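Hydrazine synthase subunit beta (Candidatus Kuenenia stuttgartiensis, PDB 5C2V) forms part of the hydrazine synthase complex, which condenses nitric oxide with ammonium to give hydrazine, and may modulate passage of the hydroxylamine intermediate between active sites. Local coordinates at residues Arg184-His187 against Glu188-Asn191; Val217-Glu221 against Asn222-Phe226; Ser293-Glu296 against Glu297-Leu301. All coordinates share one frame; numbering follows the deposited sequence. Where two conformers were deposited one is given.

How the interactions relate
The three contacts follow one another along the chain of a beta-propeller, and none nests in or crosses another. Interaction 1 (184-191) closes the turn between strand 179-186 of one blade and strand 190-197 of the next. Interaction 2 (217-226) folds a loop between strands 203-211 and 226-234 of that next blade. Interaction 3 (293-301) caps and starts a short helix placed between strands 277-282 and 312-317 of the following blade. Interactions 1 and 2 touch where Ser190 OG packs on Phe226 CE1, 3.7 Å away. Interactions 1 and 3 do not touch, but Arg243 bonds to His187 O, to the bound trimethyl glycine and to Asp299. Interactions 2 and 3 are about 23 Å apart, centre to centre.

Interaction 1: residues Arg184-His187 against Glu188-Asn191. With BET (trimethyl glycine), chain R.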
ATOM      1  N   ARG B 184      47.382  -3.242  -6.348  1.00 58.74           N
ATOM      2  CA  ARG B 184      45.953  -2.949  -6.260  1.00 53.91           C
ATOM      3  C   ARG B 184      45.566  -2.362  -4.907  1.00 57.17           C
ATOM      4  O   ARG B 184      45.778  -2.975  -3.864  1.00 44.10           O
ATOM      5  CB  ARG B 184      45.131  -4.207  -6.539  1.00 52.40           C
ATOM      6  CG  ARG B 184      45.205  -4.671  -7.982  1.00 73.79           C
ATOM      7  CD  ARG B 184      44.301  -5.862  -8.231  1.00 67.38           C
ATOM      8  NE  ARG B 184      44.403  -6.339  -9.607  1.00 64.71           N
ATOM      9  CZ  ARG B 184      43.774  -7.413 -10.072  1.00 83.30           C
ATOM     10  NH1 ARG B 184      42.995  -8.127  -9.271  1.00 66.00           N
ATOM     11  NH2 ARG B 184      43.926  -7.774 -11.340  1.00 88.00           N
ATOM     12  N   VAL B 185      44.979  -1.172  -4.942  1.00 39.43           N
ATOM     13  CA  VAL B 185      44.649  -0.435  -3.730  1.00 50.71           C
ATOM     14  C   VAL B 185      43.267  -0.785  -3.181  1.00 52.03           C
ATOM     15  O   VAL B 185      42.277  -0.769  -3.912  1.00 64.73           O
ATOM     16  CB  VAL B 185      44.714   1.086  -3.983  1.00 58.41           C
ATOM     17  CG1 VAL B 185      44.088   1.853  -2.833  1.00 41.94           C
ATOM     18  CG2 VAL B 185      46.153   1.525  -4.212  1.00 56.31           C
ATOM     19  N   ILE B 186      43.209  -1.100  -1.890  1.00 48.63           N
ATOM     20  CA  ILE B 186      41.931  -1.223  -1.205  1.00 44.52           C
ATOM     21  C   ILE B 186      41.612   0.131  -0.594  1.00 55.84           C
ATOM     22  O   ILE B 186      42.285   0.576   0.335  1.00 66.79           O
ATOM     23  CB  ILE B 186      41.955  -2.299  -0.101  1.00 37.61           C
ATOM     24  CG1 ILE B 186      42.318  -3.666  -0.681  1.00 45.56           C
ATOM     25  CG2 ILE B 186      40.611  -2.361   0.610  1.00 32.96           C
ATOM     26  CD1 ILE B 186      42.367  -4.771   0.355  1.00 49.67           C
ATOM     27  N   HIS B 187      40.582   0.786  -1.116  1.00 48.37           N
ATOM     28  CA  HIS B 187      40.283   2.153  -0.712  1.00 41.52           C
ATOM     29  C   HIS B 187      39.633   2.201   0.663  1.00 48.51           C
ATOM     30  O   HIS B 187      38.799   1.357   0.996  1.00 43.40           O
ATOM     31  CB  HIS B 187      39.389   2.833  -1.751  1.00 35.31           C
ATOM     32  CG  HIS B 187      40.132   3.319  -2.956  1.00 44.57           C
ATOM     33  ND1 HIS B 187      40.766   2.467  -3.834  1.00 56.39           N
ATOM     34  CD2 HIS B 187      40.353   4.572  -3.424  1.00 55.52           C
ATOM     35  CE1 HIS B 187      41.340   3.172  -4.794  1.00 44.64           C
ATOM     36  NE2 HIS B 187      41.103   4.452  -4.567  1.00 60.13           N
ATOM     37  N   GLU B 188      40.033   3.197   1.452  1.00 52.30           N
ATOM     38  CA  GLU B 188      39.528   3.395   2.808  1.00 38.88           C
ATOM     39  C   GLU B 188      39.733   2.164   3.686  1.00 38.98           C
ATOM     40  O   GLU B 188      38.790   1.661   4.295  1.00 37.49           O
ATOM     41  CB  GLU B 188      38.047   3.781   2.772  1.00 25.60           C
ATOM     42  CG  GLU B 188      37.782   5.105   2.073  1.00 43.56           C
ATOM     43  CD  GLU B 188      36.352   5.575   2.234  1.00 48.47           C
ATOM     44  OE1 GLU B 188      35.540   4.825   2.816  1.00 44.30           O
ATOM     45  OE2 GLU B 188      36.039   6.697   1.781  1.00 51.12           O
ATOM     46  N   SER B 189      40.968   1.679   3.743  1.00 35.11           N
ATOM     47  CA  SER B 189      41.290   0.513   4.558  1.00 46.23           C
ATOM     48  C   SER B 189      42.401   0.807   5.561  1.00 39.26           C
ATOM     49  O   SER B 189      43.218   1.705   5.357  1.00 34.22           O
ATOM     50  CB  SER B 189      41.699  -0.664   3.671  1.00 52.62           C
ATOM     51  OG  SER B 189      42.920  -0.397   3.004  1.00 41.66           O
ATOM     52  N   SER B 190      42.423   0.040   6.644  1.00 34.67           N
ATOM     53  CA  SER B 190      43.497   0.115   7.625  1.00 40.73           C
ATOM     54  C   SER B 190      43.651  -1.237   8.309  1.00 47.35           C
ATOM     55  O   SER B 190      42.731  -2.055   8.277  1.00 49.29           O
ATOM     56  CB  SER B 190      43.223   1.213   8.657  1.00 49.10           C
ATOM     57  OG  SER B 190      42.138   0.866   9.501  1.00 65.78           O
ATOM     58  N   ASN B 191      44.811  -1.466   8.922  1.00 47.40           N
ATOM     59  CA  ASN B 191      45.053  -2.690   9.681  1.00 41.17           C
ATOM     60  C   ASN B 191      44.856  -3.983   8.893  1.00 55.01           C
ATOM     61  O   ASN B 191      44.054  -4.827   9.295  1.00 44.52           O
ATOM     62  CB  ASN B 191      44.157  -2.731  10.924  1.00 34.82           C
ATOM     63  CG  ASN B 191      44.317  -1.509  11.802  1.00 59.82           C
ATOM     64  OD1 ASN B 191      45.408  -0.952  11.919  1.00 45.75           O
ATOM     65  ND2 ASN B 191      43.226  -1.086  12.432  1.00 50.32           N
TER
HETATM   66  N   BET R 403      36.251   6.716  -3.295  1.00 69.03           N
HETATM   67  CA  BET R 403      36.676   5.978  -2.031  1.00 56.45           C
HETATM   68  C   BET R 403      35.854   4.584  -1.905  1.00 52.06           C
HETATM   69  O   BET R 403      35.034   4.566  -0.952  1.00 59.01           O
HETATM   70  OXT BET R 403      36.146   3.720  -2.765  1.00 64.20           O
HETATM   71  C1  BET R 403      36.489   8.203  -3.133  1.00 58.70           C
HETATM   72  C2  BET R 403      34.764   6.509  -3.587  1.00 53.11           C
HETATM   73  C3  BET R 403      37.101   6.275  -4.475  1.00 69.94           C
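The turn that carries the chain from one propeller blade to the next is fastened by Ile186 and Ser189, and it also lines the trimethyl glycine pocket. Strand 179-186 ends at Ile186, and the chain then passes into the first strand of the following blade. Ser189 OG donates to Ile186 O over 2.9 Å. The hydroxyl does not sit on a lone pair. It lies above the carbonyl plane, 38° out of it, with a C=O...O angle of 134°. Ser189 OG stands between its own backbone N and carbonyl carbon (chi1 66°), and this turns it back across the bend. Beside this bond, Ile186 CG2 packs on Ser189 CB at 3.7 Å. Glu188, within the turn, has positive phi and psi, which helps the chain to change direction.

His187 and Glu188 line the pocket. His187 CB lies 3.5 Å from OXT of trimethyl glycine. The ring atom CD2 of His187 comes within 3.8 Å of the methyl carbon C3, meeting it obliquely. The extended side chain of Glu188 brings OE2 to 3.6 Å from the ligand atom O, so two carboxylates come close together. Arginines probably offset this charge. Glu188 OE1 forms a salt bridge with Arg302, and OE2 has a weak hydrogen bond from Asn571 of the alpha subunit. Arg243 bonds to the ligand through NH2 and to His187 O through NH1.

The ligand thus meets carbon atoms of His187 and the acid of Glu188, while Arg243 supplies a hydrogen bond. The neighbouring arginines would probably keep both carboxylates in their ionised form.

Interaction 2: residues Val217-Glu221 against Asn222-Phe226; sequences VCEAE and NGQVF. With MG (magnesium ion), chain P.
From Ala220 to Gln224 the chain doubles back, with the runs 217-221 and 222-225 pointing 155° apart and Asn222 and Gly223 both at positive phi. Gln224 N donates a weak bond to Glu221 O across the bend. The Gln224 side chain adds a second link. With CG anti to the backbone N (chi1 180°), it reaches over to the other arm. There, Gln224 OE1 accepts from Glu219 N at 2.5 Å, in the carbonyl plane and on a lone pair. So short a distance should not be read as strength, and the amide placement is somewhat doubtful. Val217 CG1 meets Val225 CG2 at 3.9 Å.

Glu219 bends away from the amide and, in the conformer described, binds the magnesium ion through OE1, at 1.9 Å. Four waters are the other ligands modelled. One of them, 2.4 Å from the magnesium ion, donates to Glu221 OE1 at 2.8 Å, so Glu221 acts in the second shell.

Val217 O bonds to Arg135 of the gamma subunit, and Asn222 ND2 bonds to the backbone of Arg567 of the alpha subunit. The loop lies between strands 203-211 and 226-234 of one blade, pressed between these two subunits.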
ATOM      1  N   VAL B 217      34.153  12.512  15.444  1.00 40.11           N
ATOM      2  CA  VAL B 217      33.957  11.363  16.306  1.00 28.31           C
ATOM      3  C   VAL B 217      32.864  11.742  17.290  1.00 43.15           C
ATOM      4  O   VAL B 217      33.063  12.569  18.181  1.00 59.33           O
ATOM      5  CB  VAL B 217      35.254  10.963  17.033  1.00 38.13           C
ATOM      6  CG1 VAL B 217      35.073   9.642  17.754  1.00 52.82           C
ATOM      7  CG2 VAL B 217      36.398  10.862  16.039  1.00 23.75           C
ATOM      8  N   CYS B 218      31.704  11.119  17.118  1.00 55.85           N
ATOM      9  CA  CYS B 218      30.494  11.533  17.813  1.00 38.83           C
ATOM     10  C   CYS B 218      29.803  10.357  18.485  1.00 40.91           C
ATOM     11  O   CYS B 218      29.697  10.311  19.709  1.00 48.97           O
ATOM     12  CB  CYS B 218      29.538  12.230  16.845  1.00 30.89           C
ATOM     13  SG  CYS B 218      30.093  13.867  16.313  1.00 40.77           S
ATOM     14  N   GLU B 219      29.330   9.409  17.680  0.50 41.03           N
ATOM     15  CA  GLU B 219      28.655   8.232  18.214  0.50 44.84           C
ATOM     16  C   GLU B 219      29.407   6.957  17.849  0.50 45.48           C
ATOM     17  O   GLU B 219      30.370   6.996  17.083  0.50 45.63           O
ATOM     18  CB  GLU B 219      27.227   8.158  17.674  0.50 42.09           C
ATOM     19  CG  GLU B 219      26.518   9.499  17.597  0.50 31.48           C
ATOM     20  CD  GLU B 219      26.040   9.985  18.946  0.50 27.87           C
ATOM     21  OE1 GLU B 219      26.096   9.199  19.912  0.50 24.80           O
ATOM     22  OE2 GLU B 219      25.608  11.153  19.040  0.50 35.48           O
ATOM     23  N   ALA B 220      28.967   5.829  18.399  1.00 49.68           N
ATOM     24  CA  ALA B 220      29.496   4.527  18.002  1.00 38.01           C
ATOM     25  C   ALA B 220      28.581   3.766  17.041  1.00 50.68           C
ATOM     26  O   ALA B 220      28.946   2.701  16.543  1.00 60.36           O
ATOM     27  CB  ALA B 220      29.772   3.681  19.235  1.00 46.93           C
ATOM     28  N   GLU B 221      27.398   4.312  16.775  1.00 45.20           N
ATOM     29  CA  GLU B 221      26.376   3.569  16.038  1.00 41.50           C
ATOM     30  C   GLU B 221      26.584   3.583  14.530  1.00 39.37           C
ATOM     31  O   GLU B 221      27.171   4.519  13.981  1.00 48.45           O
ATOM     32  CB  GLU B 221      24.979   4.102  16.371  1.00 41.12           C
ATOM     33  CG  GLU B 221      24.469   3.701  17.752  1.00 36.55           C
ATOM     34  CD  GLU B 221      24.927   4.641  18.852  1.00 52.66           C
ATOM     35  OE1 GLU B 221      25.894   5.397  18.628  1.00 36.65           O
ATOM     36  OE2 GLU B 221      24.318   4.623  19.943  1.00 36.27           O
ATOM     37  N   ASN B 222      26.091   2.536  13.875  1.00 35.07           N
ATOM     38  CA  ASN B 222      26.166   2.401  12.424  1.00 32.57           C
ATOM     39  C   ASN B 222      27.591   2.526  11.890  1.00 43.21           C
ATOM     40  O   ASN B 222      27.801   3.018  10.784  1.00 40.47           O
ATOM     41  CB  ASN B 222      25.266   3.437  11.747  1.00 39.94           C
ATOM     42  CG  ASN B 222      23.795   3.069  11.825  1.00 35.65           C
ATOM     43  OD1 ASN B 222      23.166   3.187  12.877  1.00 34.79           O
ATOM     44  ND2 ASN B 222      23.232   2.645  10.700  1.00 40.18           N
ATOM     45  N   GLY B 223      28.559   2.079  12.686  1.00 42.77           N
ATOM     46  CA  GLY B 223      29.960   2.120  12.305  1.00 38.16           C
ATOM     47  C   GLY B 223      30.447   3.492  11.876  1.00 44.58           C
ATOM     48  O   GLY B 223      31.099   3.628  10.840  1.00 41.55           O
ATOM     49  N   GLN B 224      30.130   4.510  12.671  1.00 40.60           N
ATOM     50  CA  GLN B 224      30.493   5.885  12.337  1.00 39.33           C
ATOM     51  C   GLN B 224      32.004   6.099  12.342  1.00 38.72           C
ATOM     52  O   GLN B 224      32.527   6.917  11.588  1.00 34.77           O
ATOM     53  CB  GLN B 224      29.836   6.871  13.307  1.00 29.88           C
ATOM     54  CG  GLN B 224      30.183   8.322  13.006  1.00 42.32           C
ATOM     55  CD  GLN B 224      30.191   9.197  14.238  1.00 51.34           C
ATOM     56  OE1 GLN B 224      29.473   8.940  15.200  1.00 77.20           O
ATOM     57  NE2 GLN B 224      31.018  10.234  14.218  1.00 42.34           N
ATOM     58  N   VAL B 225      32.700   5.369  13.204  1.00 32.96           N
ATOM     59  CA  VAL B 225      34.146   5.495  13.310  1.00 40.14           C
ATOM     60  C   VAL B 225      34.830   4.365  12.552  1.00 45.67           C
ATOM     61  O   VAL B 225      35.537   4.600  11.571  1.00 47.25           O
ATOM     62  CB  VAL B 225      34.607   5.495  14.778  1.00 50.22           C
ATOM     63  CG1 VAL B 225      36.119   5.625  14.859  1.00 39.20           C
ATOM     64  CG2 VAL B 225      33.929   6.623  15.543  1.00 28.13           C
ATOM     65  N   PHE B 226      34.617   3.137  13.012  1.00 42.79           N
ATOM     66  CA  PHE B 226      35.171   1.965  12.347  1.00 53.43           C
ATOM     67  C   PHE B 226      34.100   0.967  11.924  1.00 53.15           C
ATOM     68  O   PHE B 226      33.142   0.718  12.657  1.00 36.28           O
ATOM     69  CB  PHE B 226      36.177   1.256  13.255  1.00 45.02           C
ATOM     70  CG  PHE B 226      37.565   1.815  13.180  1.00 44.91           C
ATOM     71  CD1 PHE B 226      38.367   1.567  12.079  1.00 53.61           C
ATOM     72  CD2 PHE B 226      38.072   2.577  14.218  1.00 57.17           C
ATOM     73  CE1 PHE B 226      39.648   2.076  12.011  1.00 50.09           C
ATOM     74  CE2 PHE B 226      39.353   3.089  14.154  1.00 45.69           C
ATOM     75  CZ  PHE B 226      40.141   2.836  13.050  1.00 47.60           C
TER
HETATM   76 MG    MG P 401      25.867   8.696  21.754  1.00 33.03          MG
HETATM   77  O   HOH W   1      27.011   6.803  20.730  1.00 34.57           O
HETATM   78  O   HOH W   2      26.383   7.711  23.423  1.00 49.55           O
HETATM   79  O   HOH W   3      24.710  10.253  22.474  1.00 53.27           O
HETATM   80  O   HOH W   4      28.034   9.984  21.375  1.00 30.25           O

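Interaction 3: residues Ser293-Glu296 against Glu297-Leu301; sequences STQE and ELDYL
Asp299 OD1 takes a salt bridge from Arg243 NH2 and a weak bond from Gln295 NE2. The bond from Gln295 NE2 to Asp299 OD1 is 3.3 Å long and bent to 132°. The amide and carboxylate planes are only 18° apart. Gln295 has CG anti to its N (chi1 -171°) and then bends at chi2, which brings NE2 across to Asp299 one turn on; the side chains cross at a slant. NE2 also donates to Val241 O. The salt bridge from Arg243 would favour a charged Asp299, whose side chain is about 5 Å from trimethyl glycine.

At the start of the helix, Thr294 OG1 accepts from Glu297 N at 3.3 Å. This bond is nearly straight, though weak. Next, Leu298 N bonds to Thr294 O at 3.2 Å. Asp299 N to Gln295 O and Tyr300 N to Glu296 O, each 2.9 Å, continue the helical pattern. On the buried side, Leu298 CD2 packs against Ser293 CB at 3.7 Å.

The Glu297 carboxylate reaches a salt bridge with Arg697 of an alpha subunit, while Tyr300 forms a cation-pi contact with Arg567 of another alpha chain. A threonine N-cap followed by i to i+4 bonds is the classic opening of an alpha helix, here one inserted between strands 277-282 and 312-317 of a propeller blade.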
ATOM      1  N   SER B 293      27.561  -9.165  -9.177  1.00 47.87           N
ATOM      2  CA  SER B 293      27.438  -7.738  -8.897  1.00 42.97           C
ATOM      3  C   SER B 293      28.505  -6.924  -9.621  1.00 48.25           C
ATOM      4  O   SER B 293      29.630  -7.387  -9.811  1.00 51.01           O
ATOM      5  CB  SER B 293      27.524  -7.480  -7.391  1.00 32.87           C
ATOM      6  OG  SER B 293      26.602  -8.286  -6.679  1.00 47.74           O
ATOM      7  N   THR B 294      28.145  -5.711 -10.027  1.00 43.39           N
ATOM      8  CA  THR B 294      29.108  -4.794 -10.624  1.00 42.81           C
ATOM      9  C   THR B 294      29.966  -4.180  -9.523  1.00 60.24           C
ATOM     10  O   THR B 294      29.762  -4.462  -8.343  1.00 68.56           O
ATOM     11  CB  THR B 294      28.416  -3.676 -11.427  1.00 51.68           C
ATOM     12  OG1 THR B 294      27.578  -2.905 -10.556  1.00 60.69           O
ATOM     13  CG2 THR B 294      27.570  -4.266 -12.544  1.00 47.21           C
ATOM     14  N   GLN B 295      30.917  -3.334  -9.904  1.00 51.96           N
ATOM     15  CA  GLN B 295      31.790  -2.699  -8.924  1.00 52.30           C
ATOM     16  C   GLN B 295      31.016  -1.656  -8.122  1.00 55.25           C
ATOM     17  O   GLN B 295      31.209  -1.517  -6.915  1.00 47.83           O
ATOM     18  CB  GLN B 295      32.998  -2.058  -9.607  1.00 56.10           C
ATOM     19  CG  GLN B 295      34.059  -1.556  -8.639  1.00 44.48           C
ATOM     20  CD  GLN B 295      34.715  -2.679  -7.859  1.00 49.75           C
ATOM     21  OE1 GLN B 295      35.646  -3.326  -8.343  1.00 53.46           O
ATOM     22  NE2 GLN B 295      34.234  -2.918  -6.645  1.00 45.44           N
ATOM     23  N   GLU B 296      30.137  -0.932  -8.809  1.00 45.60           N
ATOM     24  CA  GLU B 296      29.296   0.077  -8.176  1.00 51.02           C
ATOM     25  C   GLU B 296      28.398  -0.540  -7.110  1.00 44.03           C
ATOM     26  O   GLU B 296      28.334  -0.058  -5.975  1.00 56.66           O
ATOM     27  CB  GLU B 296      28.443   0.793  -9.226  1.00 49.68           C
ATOM     28  CG  GLU B 296      28.539   2.308  -9.192  1.00 83.34           C
ATOM     29  CD  GLU B 296      27.539   2.973 -10.120  1.00 89.49           C
ATOM     30  OE1 GLU B 296      26.685   2.258 -10.689  1.00 74.67           O
ATOM     31  OE2 GLU B 296      27.606   4.210 -10.280  1.00 77.03           O
ATOM     32  N   GLU B 297      27.713  -1.616  -7.485  1.00 47.75           N
ATOM     33  CA  GLU B 297      26.788  -2.294  -6.585  1.00 61.48           C
ATOM     34  C   GLU B 297      27.505  -2.852  -5.362  1.00 46.16           C
ATOM     35  O   GLU B 297      26.981  -2.794  -4.256  1.00 40.50           O
ATOM     36  CB  GLU B 297      26.049  -3.416  -7.320  1.00 49.03           C
ATOM     37  CG  GLU B 297      25.164  -4.288  -6.431  1.00 45.50           C
ATOM     38  CD  GLU B 297      23.924  -3.568  -5.920  1.00 52.99           C
ATOM     39  OE1 GLU B 297      23.689  -2.406  -6.315  1.00 59.05           O
ATOM     40  OE2 GLU B 297      23.179  -4.173  -5.121  1.00 43.16           O
ATOM     41  N   LEU B 298      28.706  -3.388  -5.563  1.00 48.02           N
ATOM     42  CA  LEU B 298      29.504  -3.904  -4.456  1.00 48.90           C
ATOM     43  C   LEU B 298      29.956  -2.775  -3.534  1.00 40.25           C
ATOM     44  O   LEU B 298      29.924  -2.908  -2.307  1.00 45.77           O
ATOM     45  CB  LEU B 298      30.715  -4.677  -4.979  1.00 45.20           C
ATOM     46  CG  LEU B 298      30.427  -6.028  -5.635  1.00 42.56           C
ATOM     47  CD1 LEU B 298      31.672  -6.571  -6.317  1.00 30.57           C
ATOM     48  CD2 LEU B 298      29.899  -7.020  -4.609  1.00 23.19           C
ATOM     49  N   ASP B 299      30.370  -1.664  -4.137  1.00 33.97           N
ATOM     50  CA  ASP B 299      30.796  -0.495  -3.376  1.00 42.84           C
ATOM     51  C   ASP B 299      29.652   0.060  -2.537  1.00 51.73           C
ATOM     52  O   ASP B 299      29.869   0.554  -1.431  1.00 46.57           O
ATOM     53  CB  ASP B 299      31.340   0.589  -4.309  1.00 45.88           C
ATOM     54  CG  ASP B 299      32.686   0.222  -4.906  1.00 48.86           C
ATOM     55  OD1 ASP B 299      33.334  -0.711  -4.388  1.00 39.74           O
ATOM     56  OD2 ASP B 299      33.097   0.871  -5.892  1.00 42.92           O
ATOM     57  N   TYR B 300      28.433  -0.021  -3.063  1.00 49.51           N
ATOM     58  CA  TYR B 300      27.261   0.383  -2.294  1.00 26.49           C
ATOM     59  C   TYR B 300      26.949  -0.649  -1.211  1.00 34.32           C
ATOM     60  O   TYR B 300      26.481  -0.303  -0.126  1.00 39.06           O
ATOM     61  CB  TYR B 300      26.047   0.573  -3.208  1.00 45.97           C
ATOM     62  CG  TYR B 300      24.766   0.902  -2.465  1.00 38.32           C
ATOM     63  CD1 TYR B 300      23.891  -0.103  -2.069  1.00 26.52           C
ATOM     64  CD2 TYR B 300      24.439   2.215  -2.153  1.00 41.96           C
ATOM     65  CE1 TYR B 300      22.727   0.191  -1.386  1.00 35.33           C
ATOM     66  CE2 TYR B 300      23.275   2.518  -1.470  1.00 37.70           C
ATOM     67  CZ  TYR B 300      22.424   1.502  -1.090  1.00 41.45           C
ATOM     68  OH  TYR B 300      21.264   1.796  -0.411  1.00 50.78           O
ATOM     69  N   LEU B 301      27.215  -1.914  -1.515  1.00 39.62           N
ATOM     70  CA  LEU B 301      26.883  -3.015  -0.617  1.00 46.14           C
ATOM     71  C   LEU B 301      27.866  -3.139   0.540  1.00 40.23           C
ATOM     72  O   LEU B 301      27.596  -3.841   1.515  1.00 46.35           O
ATOM     73  CB  LEU B 301      26.829  -4.337  -1.387  1.00 53.42           C
ATOM     74  CG  LEU B 301      25.540  -4.642  -2.154  1.00 50.26           C
ATOM     75  CD1 LEU B 301      25.672  -5.946  -2.925  1.00 48.86           C
ATOM     76  CD2 LEU B 301      24.349  -4.690  -1.210  1.00 55.66           C
TER